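Local coordinates for Mgp-operon protein 3 (Mycoplasma pneumoniae, PDB 6RJ1), which probably serves, as the surface protein P40/P90, in adhesion of the bacterium to host cells, perhaps through recognition of sugars, at residues 254-258 / 259-263; 357-360 / 361-365. All coordinates share one frame; numbering follows the deposited sequence.

Contact 1 of 2, residues 254-258 / 259-263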
ATOM      1  N   SER A 254       8.636   0.924  26.133  1.00 80.35           N
ATOM      2  CA  SER A 254       9.376   0.879  27.398  1.00 80.45           C
ATOM      3  C   SER A 254       9.730  -0.555  27.804  1.00 83.86           C
ATOM      4  O   SER A 254      10.899  -0.821  28.077  1.00 83.11           O
ATOM      5  CB  SER A 254       8.611   1.588  28.509  1.00 84.85           C
ATOM      6  OG  SER A 254       9.457   1.796  29.631  1.00 97.14           O
ATOM      7  N   SER A 255       8.742  -1.484  27.776  1.00 80.31           N
ATOM      8  CA  SER A 255       8.953  -2.904  28.078  1.00 80.10           C
ATOM      9  C   SER A 255       9.935  -3.543  27.092  1.00 85.49           C
ATOM     10  O   SER A 255      10.746  -4.381  27.502  1.00 86.27           O
ATOM     11  CB  SER A 255       7.637  -3.666  28.062  1.00 82.54           C
ATOM     12  OG  SER A 255       6.827  -3.304  29.167  1.00 92.30           O
ATOM     13  N   TRP A 256       9.881  -3.126  25.804  1.00 81.03           N
ATOM     14  CA  TRP A 256      10.790  -3.610  24.774  1.00 80.70           C
ATOM     15  C   TRP A 256      12.215  -3.183  25.118  1.00 87.61           C
ATOM     16  O   TRP A 256      13.073  -4.041  25.302  1.00 87.37           O
ATOM     17  CB  TRP A 256      10.384  -3.105  23.376  1.00 78.72           C
ATOM     18  CG  TRP A 256      11.215  -3.714  22.280  1.00 79.07           C
ATOM     19  CD1 TRP A 256      12.331  -3.181  21.705  1.00 81.79           C
ATOM     20  CD2 TRP A 256      11.071  -5.029  21.730  1.00 78.55           C
ATOM     21  NE1 TRP A 256      12.866  -4.065  20.801  1.00 80.85           N
ATOM     22  CE2 TRP A 256      12.110  -5.208  20.793  1.00 82.15           C
ATOM     23  CE3 TRP A 256      10.153  -6.073  21.931  1.00 79.73           C
ATOM     24  CZ2 TRP A 256      12.260  -6.391  20.056  1.00 81.51           C
ATOM     25  CZ3 TRP A 256      10.297  -7.240  21.198  1.00 81.23           C
ATOM     26  CH2 TRP A 256      11.329  -7.384  20.258  1.00 81.85           C
ATOM     27  N   LYS A 257      12.438  -1.865  25.268  1.00 86.56           N
ATOM     28  CA  LYS A 257      13.716  -1.238  25.599  1.00 87.39           C
ATOM     29  C   LYS A 257      14.338  -1.807  26.882  1.00 94.41           C
ATOM     30  O   LYS A 257      15.519  -2.154  26.881  1.00 94.81           O
ATOM     31  CB  LYS A 257      13.523   0.286  25.722  1.00 89.83           C
ATOM     32  CG  LYS A 257      14.809   1.101  25.841  1.00105.34           C
ATOM     33  CD  LYS A 257      14.520   2.575  26.140  1.00116.98           C
ATOM     34  CE  LYS A 257      14.414   3.428  24.893  1.00129.82           C
ATOM     35  NZ  LYS A 257      13.973   4.811  25.207  1.00137.95           N
ATOM     36  N   ASN A 258      13.540  -1.918  27.955  1.00 92.59           N
ATOM     37  CA  ASN A 258      14.001  -2.380  29.264  1.00 93.18           C
ATOM     38  C   ASN A 258      14.300  -3.875  29.368  1.00 97.94           C
ATOM     39  O   ASN A 258      15.208  -4.237  30.123  1.00 97.70           O
ATOM     40  CB  ASN A 258      13.019  -1.968  30.367  1.00 95.60           C
ATOM     41  CG  ASN A 258      12.816  -0.470  30.528  1.00122.59           C
ATOM     42  OD1 ASN A 258      13.572   0.366  30.005  1.00115.69           O
ATOM     43  ND2 ASN A 258      11.769  -0.103  31.259  1.00114.58           N
ATOM     44  N   SER A 259      13.540  -4.747  28.663  1.00 94.50           N
ATOM     45  CA  SER A 259      13.763  -6.191  28.795  1.00 93.88           C
ATOM     46  C   SER A 259      13.658  -7.005  27.503  1.00 97.98           C
ATOM     47  O   SER A 259      14.637  -7.648  27.115  1.00 97.44           O
ATOM     48  CB  SER A 259      12.834  -6.781  29.856  1.00 95.70           C
ATOM     49  OG  SER A 259      11.466  -6.588  29.536  1.00 99.32           O
ATOM     50  N   GLU A 260      12.477  -6.986  26.849  1.00 94.53           N
ATOM     51  CA  GLU A 260      12.145  -7.783  25.665  1.00 93.99           C
ATOM     52  C   GLU A 260      13.106  -7.637  24.464  1.00 97.62           C
ATOM     53  O   GLU A 260      13.149  -8.540  23.625  1.00 97.55           O
ATOM     54  CB  GLU A 260      10.699  -7.528  25.242  1.00 95.20           C
ATOM     55  CG  GLU A 260       9.987  -8.762  24.711  1.00106.15           C
ATOM     56  CD  GLU A 260       9.920 -10.009  25.578  1.00130.53           C
ATOM     57  OE1 GLU A 260       9.892  -9.887  26.826  1.00126.93           O
ATOM     58  OE2 GLU A 260       9.882 -11.118  24.997  1.00125.24           O
ATOM     59  N   LYS A 261      13.893  -6.549  24.403  1.00 93.73           N
ATOM     60  CA  LYS A 261      14.889  -6.342  23.350  1.00 93.54           C
ATOM     61  C   LYS A 261      15.954  -7.446  23.474  1.00 97.63           C
ATOM     62  O   LYS A 261      16.164  -8.183  22.514  1.00 96.75           O
ATOM     63  CB  LYS A 261      15.516  -4.939  23.465  1.00 96.17           C
ATOM     64  CG  LYS A 261      16.628  -4.629  22.461  1.00111.76           C
ATOM     65  CD  LYS A 261      17.381  -3.329  22.797  1.00122.92           C
ATOM     66  CE  LYS A 261      18.348  -3.436  23.960  1.00135.99           C
ATOM     67  NZ  LYS A 261      19.560  -4.227  23.617  1.00146.06           N
ATOM     68  N   THR A 262      16.558  -7.604  24.681  1.00 94.93           N
ATOM     69  CA  THR A 262      17.587  -8.613  24.971  1.00 95.10           C
ATOM     70  C   THR A 262      17.068 -10.037  24.769  1.00 99.41           C
ATOM     71  O   THR A 262      17.830 -10.901  24.334  1.00 98.38           O
ATOM     72  CB  THR A 262      18.225  -8.411  26.362  1.00103.11           C
ATOM     73  OG1 THR A 262      17.220  -8.484  27.373  1.00103.11           O
ATOM     74  CG2 THR A 262      19.001  -7.100  26.475  1.00101.21           C
ATOM     75  N   THR A 263      15.764 -10.267  25.060  1.00 96.60           N
ATOM     76  CA  THR A 263      15.089 -11.556  24.883  1.00 96.41           C
ATOM     77  C   THR A 263      15.099 -11.930  23.397  1.00 99.82           C
ATOM     78  O   THR A 263      15.543 -13.025  23.050  1.00 99.38           O
ATOM     79  CB  THR A 263      13.672 -11.510  25.488  1.00104.09           C
ATOM     80  OG1 THR A 263      13.773 -11.241  26.887  1.00104.67           O
ATOM     81  CG2 THR A 263      12.894 -12.804  25.272  1.00101.95           C
TER

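Contact 2 of 2, residues 357-360 / 361-365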
ATOM      1  N   LEU A 357      11.646 -13.603  14.902  1.00 74.04           N
ATOM      2  CA  LEU A 357      12.371 -13.725  13.641  1.00 73.14           C
ATOM      3  C   LEU A 357      13.219 -12.469  13.463  1.00 74.19           C
ATOM      4  O   LEU A 357      12.770 -11.376  13.808  1.00 72.91           O
ATOM      5  CB  LEU A 357      11.413 -13.824  12.435  1.00 73.32           C
ATOM      6  CG  LEU A 357      10.448 -15.000  12.352  1.00 77.90           C
ATOM      7  CD1 LEU A 357       9.249 -14.634  11.498  1.00 77.69           C
ATOM      8  CD2 LEU A 357      11.134 -16.264  11.824  1.00 79.53           C
ATOM      9  N   ASN A 358      14.427 -12.623  12.906  1.00 69.77           N
ATOM     10  CA  ASN A 358      15.316 -11.507  12.593  1.00 69.17           C
ATOM     11  C   ASN A 358      15.104 -11.248  11.099  1.00 70.27           C
ATOM     12  O   ASN A 358      15.500 -12.066  10.259  1.00 68.33           O
ATOM     13  CB  ASN A 358      16.776 -11.865  12.918  1.00 73.15           C
ATOM     14  CG  ASN A 358      17.730 -10.696  12.947  1.00 99.32           C
ATOM     15  OD1 ASN A 358      17.706  -9.804  12.090  1.00 91.97           O
ATOM     16  ND2 ASN A 358      18.616 -10.686  13.935  1.00 91.99           N
ATOM     17  N   THR A 359      14.399 -10.159  10.775  1.00 66.82           N
ATOM     18  CA  THR A 359      14.061  -9.844   9.386  1.00 67.18           C
ATOM     19  C   THR A 359      14.852  -8.644   8.848  1.00 71.81           C
ATOM     20  O   THR A 359      14.365  -7.926   7.968  1.00 72.54           O
ATOM     21  CB  THR A 359      12.546  -9.694   9.226  1.00 78.62           C
ATOM     22  OG1 THR A 359      12.061  -8.773  10.207  1.00 83.89           O
ATOM     23  CG2 THR A 359      11.808 -11.028   9.341  1.00 77.50           C
ATOM     24  N   ALA A 360      16.096  -8.464   9.343  1.00 67.53           N
ATOM     25  CA  ALA A 360      16.998  -7.378   8.954  1.00 67.01           C
ATOM     26  C   ALA A 360      17.206  -7.249   7.439  1.00 71.06           C
ATOM     27  O   ALA A 360      17.040  -6.151   6.897  1.00 70.75           O
ATOM     28  CB  ALA A 360      18.337  -7.528   9.657  1.00 67.37           C
ATOM     29  N   GLN A 361      17.533  -8.373   6.762  1.00 66.89           N
ATOM     30  CA  GLN A 361      17.796  -8.417   5.317  1.00 65.94           C
ATOM     31  C   GLN A 361      16.542  -8.225   4.484  1.00 69.60           C
ATOM     32  O   GLN A 361      16.626  -7.726   3.359  1.00 69.10           O
ATOM     33  CB  GLN A 361      18.552  -9.688   4.911  1.00 66.60           C
ATOM     34  CG  GLN A 361      19.870  -9.889   5.659  1.00 67.25           C
ATOM     35  CD  GLN A 361      19.730 -10.725   6.920  1.00 77.77           C
ATOM     36  OE1 GLN A 361      18.657 -10.836   7.531  1.00 70.48           O
ATOM     37  NE2 GLN A 361      20.824 -11.337   7.337  1.00 70.57           N
ATOM     38  N   ALA A 362      15.377  -8.602   5.043  1.00 66.12           N
ATOM     39  CA  ALA A 362      14.081  -8.431   4.392  1.00 65.75           C
ATOM     40  C   ALA A 362      13.727  -6.947   4.386  1.00 68.48           C
ATOM     41  O   ALA A 362      13.316  -6.432   3.346  1.00 67.82           O
ATOM     42  CB  ALA A 362      13.010  -9.240   5.109  1.00 66.54           C
ATOM     43  N   LEU A 363      13.965  -6.254   5.526  1.00 64.01           N
ATOM     44  CA  LEU A 363      13.713  -4.820   5.689  1.00 63.33           C
ATOM     45  C   LEU A 363      14.606  -3.979   4.791  1.00 68.51           C
ATOM     46  O   LEU A 363      14.100  -3.109   4.093  1.00 69.12           O
ATOM     47  CB  LEU A 363      13.862  -4.382   7.153  1.00 62.92           C
ATOM     48  CG  LEU A 363      12.861  -4.953   8.154  1.00 66.50           C
ATOM     49  CD1 LEU A 363      13.427  -4.908   9.562  1.00 66.05           C
ATOM     50  CD2 LEU A 363      11.505  -4.239   8.068  1.00 68.20           C
ATOM     51  N   HIS A 364      15.924  -4.253   4.780  1.00 65.89           N
ATOM     52  CA  HIS A 364      16.894  -3.553   3.928  1.00 65.57           C
ATOM     53  C   HIS A 364      16.432  -3.561   2.451  1.00 68.17           C
ATOM     54  O   HIS A 364      16.532  -2.542   1.766  1.00 67.16           O
ATOM     55  CB  HIS A 364      18.289  -4.200   4.064  1.00 66.51           C
ATOM     56  CG  HIS A 364      19.246  -3.764   2.999  1.00 70.09           C
ATOM     57  ND1 HIS A 364      19.865  -2.527   3.049  1.00 71.98           N
ATOM     58  CD2 HIS A 364      19.603  -4.386   1.852  1.00 71.97           C
ATOM     59  CE1 HIS A 364      20.584  -2.440   1.944  1.00 71.54           C
ATOM     60  NE2 HIS A 364      20.460  -3.536   1.192  1.00 71.95           N
ATOM     61  N   GLN A 365      15.920  -4.725   1.991  1.00 64.57           N
ATOM     62  CA  GLN A 365      15.404  -4.992   0.652  1.00 63.82           C
ATOM     63  C   GLN A 365      14.105  -4.227   0.358  1.00 68.75           C
ATOM     64  O   GLN A 365      13.808  -3.972  -0.809  1.00 69.22           O
ATOM     65  CB  GLN A 365      15.188  -6.499   0.484  1.00 64.59           C
ATOM     66  CG  GLN A 365      15.464  -7.013  -0.928  1.00 72.79           C
ATOM     67  CD  GLN A 365      16.927  -6.977  -1.333  1.00 81.89           C
ATOM     68  OE1 GLN A 365      17.820  -7.523  -0.664  1.00 77.01           O
ATOM     69  NE2 GLN A 365      17.199  -6.347  -2.457  1.00 71.83           N
TER

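Contact 1 of 2, residues 254-258 / 259-263
The indole of Trp256 lies against the turn of helix that follows it, one face turned to the backbone and first side-chain carbons of Glu260 and Lys261. A chi1 of -174° sets CG opposite the backbone nitrogen and beside the carbonyl carbon, swinging the ring forward along the helix although CB itself points away. Two neighbours then share the ring system. Lys261 CB stands over the five-membered ring of Trp256, 4.2 Å from its centroid and 25° off the normal, a CH-pi contact over the face. At the benzo end Glu260 supplies aliphatic carbon: its CB comes within 3.7 Å of Trp256 CE3, and its CG lies close to CZ3. Both side chains cross the indole at about a right angle, and each sends its charged end elsewhere, Glu260 OE2 to the hydroxyl of Tyr356 and Lys261 NZ to a salt bridge with Glu265. Trp256 also touches Pro237.

Helix 253-267 widens here into a pi-type turn at 256-258, and Lys261 N bonds to Trp256 O at 2.8 Å, an i+5 link, whereas Glu260 N lies at a poor angle to that oxygen. Ser255 O, one residue earlier, accepts three donors: Ser259 N at 3.0 Å from above the carbonyl plane, Glu260 N at 3.2 Å, likewise i+5, and Ser259 OG at 3.1 Å in the carbonyl plane. The hydroxyl reaches this oxygen because the first torsion of Ser259 (chi1 60°) places OG between the backbone nitrogen and the carbonyl carbon. One turn on, Thr262 OG1 donates to Ser259 O, again in the plane of the carbonyl, at 2.7 Å.

Contact 2 of 2, residues 357-360 / 361-365
Thr359 meets Ala362 and Leu363 where a strand gives way to a helix, and its carbonyl is the first to be taken up by the new turn. Leu363 N approaches Thr359 O nearly along the C=O axis, at 3.0 Å, while Ala362 N makes a weaker bond to the same oxygen. Leu363 carries CG opposite its own carbonyl carbon and beside its backbone nitrogen (chi1 -65°). With this torsion CG and CD1 lie alongside the Thr359 carbonyl. CD1 of Leu363 also lies near Thr359 OG1, while Ala362 CB packs against Thr359 CB at 4.2 Å.

Thr359 occupies the N-cap position, yet its side chain makes no capping bond; the hydroxyl is bonded to Val238 O instead. Gln361 bends at chi2, a torsion of 92° that curls the amide back toward Ala360, whose CB lies 3.9 Å from Gln361 OE1. That amide oxygen is held by Gln879 NE2, which also bonds Asn358 O. Asn358 OD1 has a weak link to Ala360 N, and its ND2 is engaged by Ala268 O. The second turn bond, His364 N to Ala360 O at 3.1 Å, is nearly straight at the hydrogen (169°).

The chemistry implies a buried helix start in which backbone bonds make the turn, while the polar ends of Asn358, Thr359 and Gln361 are satisfied largely by other parts of the chain.

In the fold
Followed from the N terminus, the chain passes through strand 239-241 and then enters helix 253-267, where contact 1 joins consecutive turns. After a linker that is unmodelled over 273-350 it returns as strand 356-358, which pairs antiparallel with 239-241 and leads through contact 2 into helix 360-365. Both contacts are local: neither closes a long loop, and they follow in series without nesting or crossing. The centres of contacts 1 and 2 are about 19 Å apart. The nearest atoms of contacts 1 and 2 are about 8 Å apart, without touching. Tyr356, at the start of the returning strand, joins the two regions through its bond to contact 1. Contact 1 lies at the surface, contact 2 deeper, beside the segment holding Gly877 and Gln879.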